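Local coordinates for protein ceramide very long chain fatty acid hydroxylase SCS7 (Saccharomyces cerevisiae, PDB 4ZR1) that hydroxylates sphingolipid-associated very long chain fatty acids, probably at C-2 within ceramides, drawing electrons from cytochrome b5, at residues H51-L56 with D72-Q77; L65-K70 with E162-F167; E230-L235 with F263-W268. One frame throughout, in Å; residues are numbered along the deposited sequence.

Running from the N terminus, the chain leaves helix 44-51, passes through helix 60-65 and returns on helix 71-78, which contact 1 (51-56 with 72-77) packs against the loop following helix 44-51. Contact 2 (65-70 with 162-167) opens within this loop and closes a far longer loop that includes the first two transmembrane helices, so contacts 1 and 2 cross along the sequence. They touch in space, through Phe-69 and through Tyr-74 with Phe-167, and together join the probably cytoplasmic N-terminal region to the start of helix 164-179. Contact 3 (230-235 with 263-268) follows in series, about 12 Å from contact 1 at the nearest atoms, and closes the loop around helix 242-256 at a zinc site.

Contact 1 (H51-L56 with D72-Q77); sequences HKFLDL and DFYVDQ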
loop_
_atom_site.group_PDB
_atom_site.type_symbol
_atom_site.label_atom_id
_atom_site.label_comp_id
_atom_site.label_asym_id
_atom_site.label_seq_id
_atom_site.Cartn_x
_atom_site.Cartn_y
_atom_site.Cartn_z
ATOM N N HIS A 51 3.723 4.913 -23.732
ATOM C CA HIS A 51 3.664 3.597 -23.092
ATOM C C HIS A 51 2.400 2.811 -23.444
ATOM O O HIS A 51 2.313 1.612 -23.164
ATOM C CB HIS A 51 3.780 3.750 -21.573
ATOM C CG HIS A 51 5.023 4.463 -21.135
ATOM N ND1 HIS A 51 6.271 3.874 -21.162
ATOM C CD2 HIS A 51 5.211 5.716 -20.658
ATOM C CE1 HIS A 51 7.173 4.733 -20.723
ATOM N NE2 HIS A 51 6.556 5.859 -20.409
ATOM N N LYS A 52 1.433 3.487 -24.064
ATOM C CA LYS A 52 0.207 2.844 -24.542
ATOM C C LYS A 52 -0.517 2.106 -23.416
ATOM O O LYS A 52 -0.974 0.978 -23.585
ATOM C CB LYS A 52 0.522 1.882 -25.700
ATOM C CG LYS A 52 0.907 2.576 -27.008
ATOM C CD LYS A 52 0.846 1.623 -28.201
ATOM C CE LYS A 52 -0.301 1.972 -29.144
ATOM N NZ LYS A 52 -0.622 0.887 -30.122
ATOM N N PHE A 53 -0.622 2.758 -22.265
ATOM C CA PHE A 53 -1.179 2.121 -21.076
ATOM C C PHE A 53 -2.506 2.751 -20.633
ATOM O O PHE A 53 -3.564 2.400 -21.135
ATOM C CB PHE A 53 -0.156 2.182 -19.945
ATOM C CG PHE A 53 -0.569 1.446 -18.701
ATOM C CD1 PHE A 53 -1.028 0.140 -18.770
ATOM C CD2 PHE A 53 -0.453 2.045 -17.457
ATOM C CE1 PHE A 53 -1.401 -0.540 -17.620
ATOM C CE2 PHE A 53 -0.820 1.367 -16.299
ATOM C CZ PHE A 53 -1.293 0.076 -16.381
ATOM N N LEU A 54 -2.445 3.670 -19.678
ATOM C CA LEU A 54 -3.634 4.378 -19.238
ATOM C C LEU A 54 -3.520 5.868 -19.549
ATOM O O LEU A 54 -2.442 6.465 -19.456
ATOM C CB LEU A 54 -3.865 4.176 -17.736
ATOM C CG LEU A 54 -4.161 2.764 -17.223
ATOM C CD1 LEU A 54 -4.178 2.779 -15.710
ATOM C CD2 LEU A 54 -5.478 2.211 -17.757
ATOM N N ASP A 55 -4.643 6.462 -19.921
ATOM C CA ASP A 55 -4.710 7.890 -20.164
ATOM C C ASP A 55 -5.095 8.567 -18.861
ATOM O O ASP A 55 -6.257 8.518 -18.450
ATOM C CB ASP A 55 -5.710 8.192 -21.283
ATOM C CG ASP A 55 -5.827 9.677 -21.599
ATOM O OD1 ASP A 55 -5.043 10.482 -21.043
ATOM O OD2 ASP A 55 -6.705 10.034 -22.429
ATOM N N LEU A 56 -4.110 9.186 -18.212
ATOM C CA LEU A 56 -4.334 9.876 -16.936
ATOM C C LEU A 56 -5.424 10.944 -16.976
ATOM O O LEU A 56 -5.962 11.316 -15.943
ATOM C CB LEU A 56 -3.049 10.539 -16.455
ATOM C CG LEU A 56 -2.006 9.678 -15.746
ATOM C CD1 LEU A 56 -0.835 10.520 -15.251
ATOM C CD2 LEU A 56 -2.651 8.944 -14.595
ATOM N N ASP A 72 0.917 -9.593 -17.933
ATOM C CA ASP A 72 2.313 -9.189 -17.820
ATOM C C ASP A 72 2.508 -7.710 -18.132
ATOM O O ASP A 72 3.400 -7.065 -17.583
ATOM C CB ASP A 72 3.194 -10.037 -18.737
ATOM C CG ASP A 72 3.560 -11.369 -18.120
ATOM O OD1 ASP A 72 4.508 -11.400 -17.312
ATOM O OD2 ASP A 72 2.903 -12.383 -18.434
ATOM N N PHE A 73 1.664 -7.177 -19.006
ATOM C CA PHE A 73 1.756 -5.776 -19.394
ATOM C C PHE A 73 1.178 -4.874 -18.313
ATOM O O PHE A 73 1.757 -3.838 -17.969
ATOM C CB PHE A 73 1.038 -5.548 -20.712
ATOM C CG PHE A 73 1.034 -4.117 -21.159
ATOM C CD1 PHE A 73 2.223 -3.477 -21.473
ATOM C CD2 PHE A 73 -0.164 -3.412 -21.279
ATOM C CE1 PHE A 73 2.229 -2.160 -21.895
ATOM C CE2 PHE A 73 -0.169 -2.093 -21.700
ATOM C CZ PHE A 73 1.031 -1.463 -22.010
ATOM N N TYR A 74 0.032 -5.275 -17.775
ATOM C CA TYR A 74 -0.574 -4.546 -16.673
ATOM C C TYR A 74 0.370 -4.435 -15.466
ATOM O O TYR A 74 0.527 -3.346 -14.902
ATOM C CB TYR A 74 -1.882 -5.209 -16.244
ATOM C CG TYR A 74 -2.355 -4.693 -14.917
ATOM C CD1 TYR A 74 -3.001 -3.461 -14.817
ATOM C CD2 TYR A 74 -2.119 -5.410 -13.752
ATOM C CE1 TYR A 74 -3.421 -2.971 -13.589
ATOM C CE2 TYR A 74 -2.531 -4.928 -12.520
ATOM C CZ TYR A 74 -3.180 -3.712 -12.443
ATOM O OH TYR A 74 -3.582 -3.245 -11.213
ATOM N N VAL A 75 0.991 -5.552 -15.066
ATOM C CA VAL A 75 1.852 -5.551 -13.879
ATOM C C VAL A 75 3.130 -4.769 -14.145
ATOM O O VAL A 75 3.651 -4.111 -13.256
ATOM C CB VAL A 75 2.228 -6.989 -13.388
ATOM C CG1 VAL A 75 0.985 -7.797 -13.089
ATOM C CG2 VAL A 75 3.088 -7.716 -14.396
ATOM N N ASP A 76 3.622 -4.818 -15.374
ATOM C CA ASP A 76 4.842 -4.106 -15.703
ATOM C C ASP A 76 4.595 -2.608 -15.693
ATOM O O ASP A 76 5.471 -1.819 -15.356
ATOM C CB ASP A 76 5.369 -4.537 -17.069
ATOM C CG ASP A 76 6.727 -3.942 -17.377
ATOM O OD1 ASP A 76 6.778 -2.881 -18.038
ATOM O OD2 ASP A 76 7.743 -4.526 -16.936
ATOM N N GLN A 77 3.384 -2.218 -16.056
ATOM C CA GLN A 77 3.105 -0.817 -16.310
ATOM C C GLN A 77 2.571 -0.086 -15.081
ATOM O O GLN A 77 2.892 1.083 -14.866
ATOM C CB GLN A 77 2.124 -0.703 -17.472
ATOM C CG GLN A 77 2.421 0.440 -18.407
ATOM C CD GLN A 77 3.740 0.311 -19.098
ATOM O OE1 GLN A 77 4.209 -0.794 -19.379
ATOM N NE2 GLN A 77 4.368 1.445 -19.364
#
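Tyr-74 OH is gripped by two partners from helix 164-179: a hydrogen bond joins it to His-170 ND1, and a probable second one joins it to Phe-167 O. With CG anti to the backbone N (chi1 166°), the phenol is carried off helix 71-78 toward that neighbouring helix, while its near side borders the loop 51-56, Phe-53 CZ lying 4.2 Å from Tyr-74 CD1. Phe-53 carries the contact. Its CG is anti to the backbone N and the ring reaches across to the helix, where Gln-77 CB sits over the middle of one face, 3.4 Å from the Phe-53 centroid and nearly on the ring normal: a CH-pi contact. Leu-54 CG lies against the opposite face, offset toward the rim, so the ring is clasped between an aliphatic group of the helix and one of its own loop. The rim of Phe-53 is turned to the face of Phe-73 in an offset edge-to-face pair, with centroids 5.7 Å apart and planes at 87°. The two rings meet closest at Phe-53 CD1 and Phe-73 CE2, separated by 3.8 Å. Phe-73 presents its own rim to the backbone where helix 44-51 ends: CZ is 3.5 Å from His-51 O, which lies in the ring plane, and 3.5 Å from Lys-52 O. Lys-52 leaves the helix with positive phi (56°), and Phe-53, the next residue, points its side chain at helix 71-78. Phe-69 and Tyr-289 extend the group of rings around Phe-53 and Phe-73. Tyr-74 lies about 8 Å, side chain to side chain, from the zinc ligands His-174 and His-178. This aromatic cluster, built round an edge-to-face phenylalanine pair, joins a post-helical loop to a short helix on the probably cytoplasmic side of the hydroxylase.

Contact 2 (L65-K70 with E162-F167); sequences LRSDFK and ESNIAF
Asn-164 lies across the bend made by Leu-65 to Ser-67, and its amide ties that bend together. ND2 donates to two backbone carbonyls: the bond to Ser-67 O is 3.2 Å long and almost straight (169°), whereas the one to Leu-65 O, at 3.0 Å, is strongly bent and weak. Ser-67 O lies close to the amide plane of Asn-164, yet ND2 approaches it from above the carbonyl plane. Beside this, Ser-67 OG is hydrogen-bonded to Ile-64 O, near the end of helix 60-65. Farther along, Glu-162 bends at chi2 so that OE1 comes over Lys-70, 3.4 Å from its CB, and bonds to Lys-71 N; this carboxylate would probably stabilise the N-terminal end of helix 71-78, for which Lys-70 is the N-cap residue. Between the two polar ends, Phe-69 O lies in the plane of the Phe-167 ring, at its edge, 3.8 Å from Phe-167 CE2, and the ring stacks on Tyr-74. Ser-163 OG accepts weak bonds from Ile-165 N and Ala-166 N, the serine N-cap that begins helix 164-179, bearer of the zinc ligands His-174, His-177 and His-178.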
loop_
_atom_site.group_PDB
_atom_site.type_symbol
_atom_site.label_atom_id
_atom_site.label_comp_id
_atom_site.label_asym_id
_atom_site.label_seq_id
_atom_site.Cartn_x
_atom_site.Cartn_y
_atom_site.Cartn_z
ATOM N N LEU A 65 -11.124 -1.851 -16.596
ATOM C CA LEU A 65 -12.206 -2.818 -16.782
ATOM C C LEU A 65 -12.479 -3.161 -18.255
ATOM O O LEU A 65 -12.907 -4.270 -18.566
ATOM C CB LEU A 65 -13.496 -2.297 -16.141
ATOM C CG LEU A 65 -13.483 -2.155 -14.621
ATOM C CD1 LEU A 65 -14.800 -1.600 -14.126
ATOM C CD2 LEU A 65 -13.210 -3.491 -13.983
ATOM N N ARG A 66 -12.235 -2.216 -19.155
ATOM C CA ARG A 66 -12.533 -2.423 -20.562
ATOM C C ARG A 66 -11.263 -2.368 -21.401
ATOM O O ARG A 66 -11.224 -1.720 -22.444
ATOM C CB ARG A 66 -13.545 -1.379 -21.060
ATOM C CG ARG A 66 -14.841 -1.322 -20.254
ATOM C CD ARG A 66 -15.788 -0.204 -20.728
ATOM N NE ARG A 66 -15.131 1.099 -20.847
ATOM C CZ ARG A 66 -15.775 2.256 -20.997
ATOM N NH1 ARG A 66 -17.102 2.283 -21.035
ATOM N NH2 ARG A 66 -15.094 3.391 -21.101
ATOM N N SER A 67 -10.222 -3.050 -20.947
ATOM C CA SER A 67 -8.929 -2.971 -21.613
ATOM C C SER A 67 -8.628 -4.227 -22.414
ATOM O O SER A 67 -9.328 -5.230 -22.293
ATOM C CB SER A 67 -7.822 -2.738 -20.585
ATOM O OG SER A 67 -7.611 -3.894 -19.788
ATOM N N ASP A 68 -7.583 -4.164 -23.234
ATOM C CA ASP A 68 -7.098 -5.335 -23.961
ATOM C C ASP A 68 -5.704 -5.687 -23.443
ATOM O O ASP A 68 -4.855 -6.202 -24.173
ATOM C CB ASP A 68 -7.090 -5.086 -25.477
ATOM C CG ASP A 68 -6.180 -3.939 -25.881
ATOM O OD1 ASP A 68 -5.918 -3.049 -25.042
ATOM O OD2 ASP A 68 -5.740 -3.914 -27.049
ATOM N N PHE A 69 -5.481 -5.394 -22.168
ATOM C CA PHE A 69 -4.220 -5.717 -21.517
ATOM C C PHE A 69 -4.112 -7.212 -21.265
ATOM O O PHE A 69 -5.088 -7.866 -20.894
ATOM C CB PHE A 69 -4.080 -4.990 -20.170
ATOM C CG PHE A 69 -4.104 -3.489 -20.261
ATOM C CD1 PHE A 69 -3.624 -2.834 -21.381
ATOM C CD2 PHE A 69 -4.609 -2.733 -19.211
ATOM C CE1 PHE A 69 -3.644 -1.453 -21.454
ATOM C CE2 PHE A 69 -4.635 -1.351 -19.280
ATOM C CZ PHE A 69 -4.151 -0.711 -20.406
ATOM N N LYS A 70 -2.920 -7.756 -21.440
ATOM C CA LYS A 70 -2.636 -9.031 -20.817
ATOM C C LYS A 70 -1.825 -8.788 -19.553
ATOM O O LYS A 70 -1.164 -7.753 -19.407
ATOM C CB LYS A 70 -1.926 -10.001 -21.775
ATOM C CG LYS A 70 -1.414 -9.423 -23.081
ATOM C CD LYS A 70 -1.331 -10.562 -24.085
ATOM C CE LYS A 70 -0.817 -10.148 -25.463
ATOM N NZ LYS A 70 -0.313 -11.341 -26.222
ATOM N N GLU A 162 -5.606 -13.724 -16.339
ATOM C CA GLU A 162 -5.800 -12.857 -17.493
ATOM C C GLU A 162 -7.216 -12.309 -17.451
ATOM O O GLU A 162 -8.056 -12.649 -18.281
ATOM C CB GLU A 162 -5.532 -13.608 -18.794
ATOM C CG GLU A 162 -4.064 -13.993 -18.981
ATOM C CD GLU A 162 -3.179 -12.789 -19.276
ATOM O OE1 GLU A 162 -3.733 -11.692 -19.511
ATOM O OE2 GLU A 162 -1.933 -12.935 -19.276
ATOM N N SER A 163 -7.464 -11.466 -16.453
ATOM C CA SER A 163 -8.782 -10.906 -16.197
ATOM C C SER A 163 -8.717 -9.421 -15.882
ATOM O O SER A 163 -7.847 -8.971 -15.137
ATOM C CB SER A 163 -9.457 -11.638 -15.038
ATOM O OG SER A 163 -10.650 -10.976 -14.659
ATOM N N ASN A 164 -9.649 -8.662 -16.445
ATOM C CA ASN A 164 -9.736 -7.248 -16.136
ATOM C C ASN A 164 -10.266 -7.015 -14.721
ATOM O O ASN A 164 -9.847 -6.076 -14.047
ATOM C CB ASN A 164 -10.609 -6.522 -17.162
ATOM C CG ASN A 164 -9.916 -6.357 -18.499
ATOM O OD1 ASN A 164 -8.694 -6.449 -18.592
ATOM N ND2 ASN A 164 -10.690 -6.080 -19.535
ATOM N N ILE A 165 -11.175 -7.873 -14.265
ATOM C CA ILE A 165 -11.719 -7.736 -12.915
ATOM C C ILE A 165 -10.622 -7.981 -11.876
ATOM O O ILE A 165 -10.675 -7.441 -10.770
ATOM C CB ILE A 165 -12.901 -8.705 -12.662
ATOM C CG1 ILE A 165 -14.003 -8.486 -13.690
ATOM C CG2 ILE A 165 -13.478 -8.517 -11.260
ATOM C CD1 ILE A 165 -15.220 -9.346 -13.447
ATOM N N ALA A 166 -9.623 -8.782 -12.242
ATOM C CA ALA A 166 -8.494 -9.039 -11.349
ATOM C C ALA A 166 -7.562 -7.833 -11.297
ATOM O O ALA A 166 -7.115 -7.428 -10.223
ATOM C CB ALA A 166 -7.728 -10.287 -11.788
ATOM N N PHE A 167 -7.279 -7.254 -12.460
ATOM C CA PHE A 167 -6.419 -6.074 -12.545
ATOM C C PHE A 167 -7.044 -4.889 -11.791
ATOM O O PHE A 167 -6.339 -4.070 -11.211
ATOM C CB PHE A 167 -6.166 -5.672 -14.007
ATOM C CG PHE A 167 -5.649 -6.787 -14.885
ATOM C CD1 PHE A 167 -4.949 -7.854 -14.354
ATOM C CD2 PHE A 167 -5.865 -6.751 -16.256
ATOM C CE1 PHE A 167 -4.479 -8.870 -15.170
ATOM C CE2 PHE A 167 -5.396 -7.760 -17.077
ATOM C CZ PHE A 167 -4.702 -8.820 -16.534
#

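Contact 3 (E230-L235 with F263-W268); sequences ECHFFL and FGVTSW. With ZN (zinc ion), chain C; BOG (octyl beta-D-glucopyranoside), chain G; BOG (octyl beta-D-glucopyranoside), chain H.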
loop_
_atom_site.group_PDB
_atom_site.type_symbol
_atom_site.label_atom_id
_atom_site.label_comp_id
_atom_site.label_asym_id
_atom_site.label_seq_id
_atom_site.Cartn_x
_atom_site.Cartn_y
_atom_site.Cartn_z
ATOM N N GLU A 230 -0.399 5.310 8.905
ATOM C CA GLU A 230 0.118 6.633 9.234
ATOM C C GLU A 230 1.602 6.689 8.931
ATOM O O GLU A 230 2.070 7.603 8.261
ATOM C CB GLU A 230 -0.140 6.973 10.693
ATOM C CG GLU A 230 -1.615 7.093 11.008
ATOM C CD GLU A 230 -2.323 8.072 10.088
ATOM O OE1 GLU A 230 -2.103 9.287 10.216
ATOM O OE2 GLU A 230 -3.085 7.623 9.220
ATOM N N CYS A 231 2.338 5.692 9.410
ATOM C CA CYS A 231 3.739 5.581 9.055
ATOM C C CYS A 231 3.880 5.614 7.532
ATOM O O CYS A 231 4.600 6.456 6.983
ATOM C CB CYS A 231 4.356 4.305 9.622
ATOM S SG CYS A 231 6.133 4.159 9.295
ATOM N N HIS A 232 3.163 4.714 6.862
ATOM C CA HIS A 232 3.201 4.618 5.406
ATOM C C HIS A 232 2.984 5.969 4.739
ATOM O O HIS A 232 3.736 6.348 3.849
ATOM C CB HIS A 232 2.154 3.635 4.905
ATOM C CG HIS A 232 2.233 3.385 3.439
ATOM N ND1 HIS A 232 1.201 2.832 2.719
ATOM C CD2 HIS A 232 3.234 3.613 2.554
ATOM C CE1 HIS A 232 1.557 2.735 1.449
ATOM N NE2 HIS A 232 2.783 3.206 1.322
ATOM N N PHE A 233 1.968 6.699 5.189
ATOM C CA PHE A 233 1.720 8.039 4.680
ATOM C C PHE A 233 2.940 8.950 4.816
ATOM O O PHE A 233 3.381 9.561 3.838
ATOM C CB PHE A 233 0.527 8.689 5.386
ATOM C CG PHE A 233 0.096 9.981 4.755
ATOM C CD1 PHE A 233 -0.761 9.980 3.655
ATOM C CD2 PHE A 233 0.574 11.200 5.226
ATOM C CE1 PHE A 233 -1.149 11.170 3.056
ATOM C CE2 PHE A 233 0.184 12.408 4.627
ATOM C CZ PHE A 233 -0.671 12.390 3.545
ATOM N N PHE A 234 3.498 9.036 6.017
ATOM C CA PHE A 234 4.480 10.077 6.281
ATOM C C PHE A 234 5.845 9.700 5.727
ATOM O O PHE A 234 6.723 10.549 5.580
ATOM C CB PHE A 234 4.528 10.397 7.779
ATOM C CG PHE A 234 3.285 11.099 8.267
ATOM C CD1 PHE A 234 2.950 12.358 7.777
ATOM C CD2 PHE A 234 2.437 10.497 9.181
ATOM C CE1 PHE A 234 1.797 13.004 8.196
ATOM C CE2 PHE A 234 1.282 11.137 9.606
ATOM C CZ PHE A 234 0.963 12.390 9.115
ATOM N N LEU A 235 5.998 8.435 5.362
ATOM C CA LEU A 235 7.165 8.015 4.604
ATOM C C LEU A 235 7.198 8.675 3.220
ATOM O O LEU A 235 8.267 8.988 2.705
ATOM C CB LEU A 235 7.190 6.498 4.457
ATOM C CG LEU A 235 7.523 5.664 5.688
ATOM C CD1 LEU A 235 7.705 4.219 5.250
ATOM C CD2 LEU A 235 8.781 6.185 6.373
ATOM N N PHE A 263 9.139 -5.320 1.524
ATOM C CA PHE A 263 7.711 -5.397 1.825
ATOM C C PHE A 263 7.355 -4.867 3.213
ATOM O O PHE A 263 6.210 -4.478 3.450
ATOM C CB PHE A 263 7.220 -6.835 1.668
ATOM C CG PHE A 263 7.450 -7.393 0.297
ATOM C CD1 PHE A 263 6.750 -6.894 -0.794
ATOM C CD2 PHE A 263 8.368 -8.407 0.090
ATOM C CE1 PHE A 263 6.960 -7.401 -2.068
ATOM C CE2 PHE A 263 8.583 -8.918 -1.183
ATOM C CZ PHE A 263 7.877 -8.411 -2.265
ATOM N N GLY A 264 8.321 -4.837 4.128
ATOM C CA GLY A 264 8.066 -4.261 5.435
ATOM C C GLY A 264 8.090 -2.745 5.362
ATOM O O GLY A 264 8.992 -2.188 4.739
ATOM N N VAL A 265 7.117 -2.065 5.972
ATOM C CA VAL A 265 7.102 -0.609 5.875
ATOM C C VAL A 265 7.114 0.041 7.263
ATOM O O VAL A 265 7.566 1.184 7.406
ATOM C CB VAL A 265 5.885 -0.078 4.982
ATOM C CG1 VAL A 265 5.199 -1.214 4.238
ATOM C CG2 VAL A 265 4.879 0.722 5.776
ATOM N N THR A 266 6.675 -0.669 8.297
ATOM C CA THR A 266 6.968 -0.172 9.652
ATOM C C THR A 266 8.349 -0.622 10.095
ATOM O O THR A 266 8.894 -0.089 11.063
ATOM C CB THR A 266 5.958 -0.637 10.704
ATOM O OG1 THR A 266 5.904 -2.066 10.713
ATOM C CG2 THR A 266 4.588 -0.063 10.408
ATOM N N SER A 267 8.893 -1.620 9.393
ATOM C CA SER A 267 10.276 -2.085 9.580
ATOM C C SER A 267 10.613 -3.134 8.533
ATOM O O SER A 267 9.713 -3.684 7.902
ATOM C CB SER A 267 10.496 -2.692 10.967
ATOM O OG SER A 267 10.035 -4.036 10.997
ATOM N N TRP A 268 11.902 -3.432 8.374
ATOM C CA TRP A 268 12.335 -4.475 7.450
ATOM C C TRP A 268 12.650 -5.767 8.192
ATOM O O TRP A 268 13.276 -6.671 7.643
ATOM C CB TRP A 268 13.555 -4.028 6.660
ATOM C CG TRP A 268 14.664 -3.571 7.518
ATOM C CD1 TRP A 268 15.499 -4.352 8.265
ATOM C CD2 TRP A 268 15.093 -2.218 7.714
ATOM N NE1 TRP A 268 16.416 -3.565 8.919
ATOM C CE2 TRP A 268 16.190 -2.249 8.598
ATOM C CE3 TRP A 268 14.654 -0.981 7.228
ATOM C CZ2 TRP A 268 16.851 -1.095 9.013
ATOM C CZ3 TRP A 268 15.317 0.164 7.634
ATOM C CH2 TRP A 268 16.400 0.100 8.519
HETATM ZN ZN ZN C . 4.240 3.463 -0.442
HETATM C C1 BOG G . 5.938 15.319 10.966
HETATM O O1 BOG G . 5.493 14.005 10.727
HETATM C C2 BOG G . 6.449 15.902 9.670
HETATM O O2 BOG G . 7.554 15.145 9.244
HETATM C C3 BOG G . 6.889 17.334 9.864
HETATM O O3 BOG G . 7.137 17.912 8.603
HETATM C C4 BOG G . 5.818 18.115 10.593
HETATM O O4 BOG G . 6.345 19.361 10.986
HETATM C C5 BOG G . 5.403 17.344 11.825
HETATM O O5 BOG G . 4.866 16.104 11.434
HETATM C C6 BOG G . 4.378 18.130 12.614
HETATM O O6 BOG G . 3.582 18.897 11.739
HETATM C "C1'" BOG G . 6.229 12.988 11.369
HETATM C "C2'" BOG G . 5.325 11.789 11.559
HETATM C "C3'" BOG G . 6.105 10.610 12.096
HETATM C "C4'" BOG G . 5.184 9.718 12.900
HETATM C "C5'" BOG G . 4.215 9.005 11.984
HETATM C "C6'" BOG G . 4.197 7.535 12.348
HETATM C "C7'" BOG G . 3.204 7.278 13.462
HETATM C "C8'" BOG G . 3.123 5.788 13.697
HETATM C C1 BOG H . 0.481 17.470 10.067
HETATM O O1 BOG H . 1.076 17.093 11.287
HETATM C C2 BOG H . 0.213 18.962 10.031
HETATM O O2 BOG H . -0.631 19.327 11.101
HETATM C C3 BOG H . -0.469 19.316 8.726
HETATM O O3 BOG H . -0.543 20.716 8.583
HETATM C C4 BOG H . 0.298 18.730 7.560
HETATM O O4 BOG H . -0.459 18.897 6.381
HETATM C C5 BOG H . 0.585 17.261 7.810
HETATM O O5 BOG H . 1.325 17.119 8.999
HETATM C C6 BOG H . 1.383 16.677 6.662
HETATM O O6 BOG H . 0.521 15.990 5.785
HETATM C "C1'" BOG H . 1.474 15.741 11.332
HETATM C "C2'" BOG H . 0.810 15.031 12.495
HETATM C "C3'" BOG H . 1.342 13.613 12.583
HETATM C "C4'" BOG H . 0.416 12.749 13.416
HETATM C "C5'" BOG H . 0.461 11.333 12.880
HETATM C "C6'" BOG H . 0.327 10.320 13.996
HETATM C "C7'" BOG H . -1.129 9.945 14.193
HETATM C "C8'" BOG H . -1.208 8.694 15.046
#
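Helix 211-236 brings an HxxxH histidine box to the zinc site here, His-232 and His-236 being one turn apart, and the loop 263-268 packs against it. The closer-packed part gathers around Val-265, whose side chain points at the helix. Its CG2 lies 4.1 Å from His-232 CB, and its carbonyl is bordered by two side chains of the helix: Leu-235 CD1 is 3.7 Å from Val-265 O, and Cys-231 SG is 3.8 Å from the same oxygen. SG stands anti to the backbone N (chi1 -177°), which turns the sulfur to the loop, and Cys-231 CB faces Thr-266 CG2 more distantly. The polar groups of the loop look elsewhere: Glu-146 accepts from Val-265 N and also bonds to Thr-266 OG1, fixing the loop to helix 128-154. Between loop and helix the contact is van der Waals, over a small area. On the other side of the helix, Phe-233 and Phe-234 make no contact with the loop and meet detergent instead. The alkyl chains of two octyl glucosides approach the same side of the Phe-234 ring, near CD2 and CE2, while Phe-233 CD2 lies against the opposite face, toward its rim. Phe-234 CD2 is 3.6 Å from C5' of BOG chain G, and Phe-234 CE2 is 3.4 Å from C5' of BOG chain H, both approaching obliquely. An alanine at Phe-234 would take away this ring and would probably loosen the hold on both alkyl chains and leave Phe-233 less well packed. On the metal side, His-177, His-236, His-251 and His-255 complete the zinc sphere. His-232 has CG anti to the backbone N (chi1 -174°), which extends the imidazole from the helix and places NE2 2.3 Å from ZN.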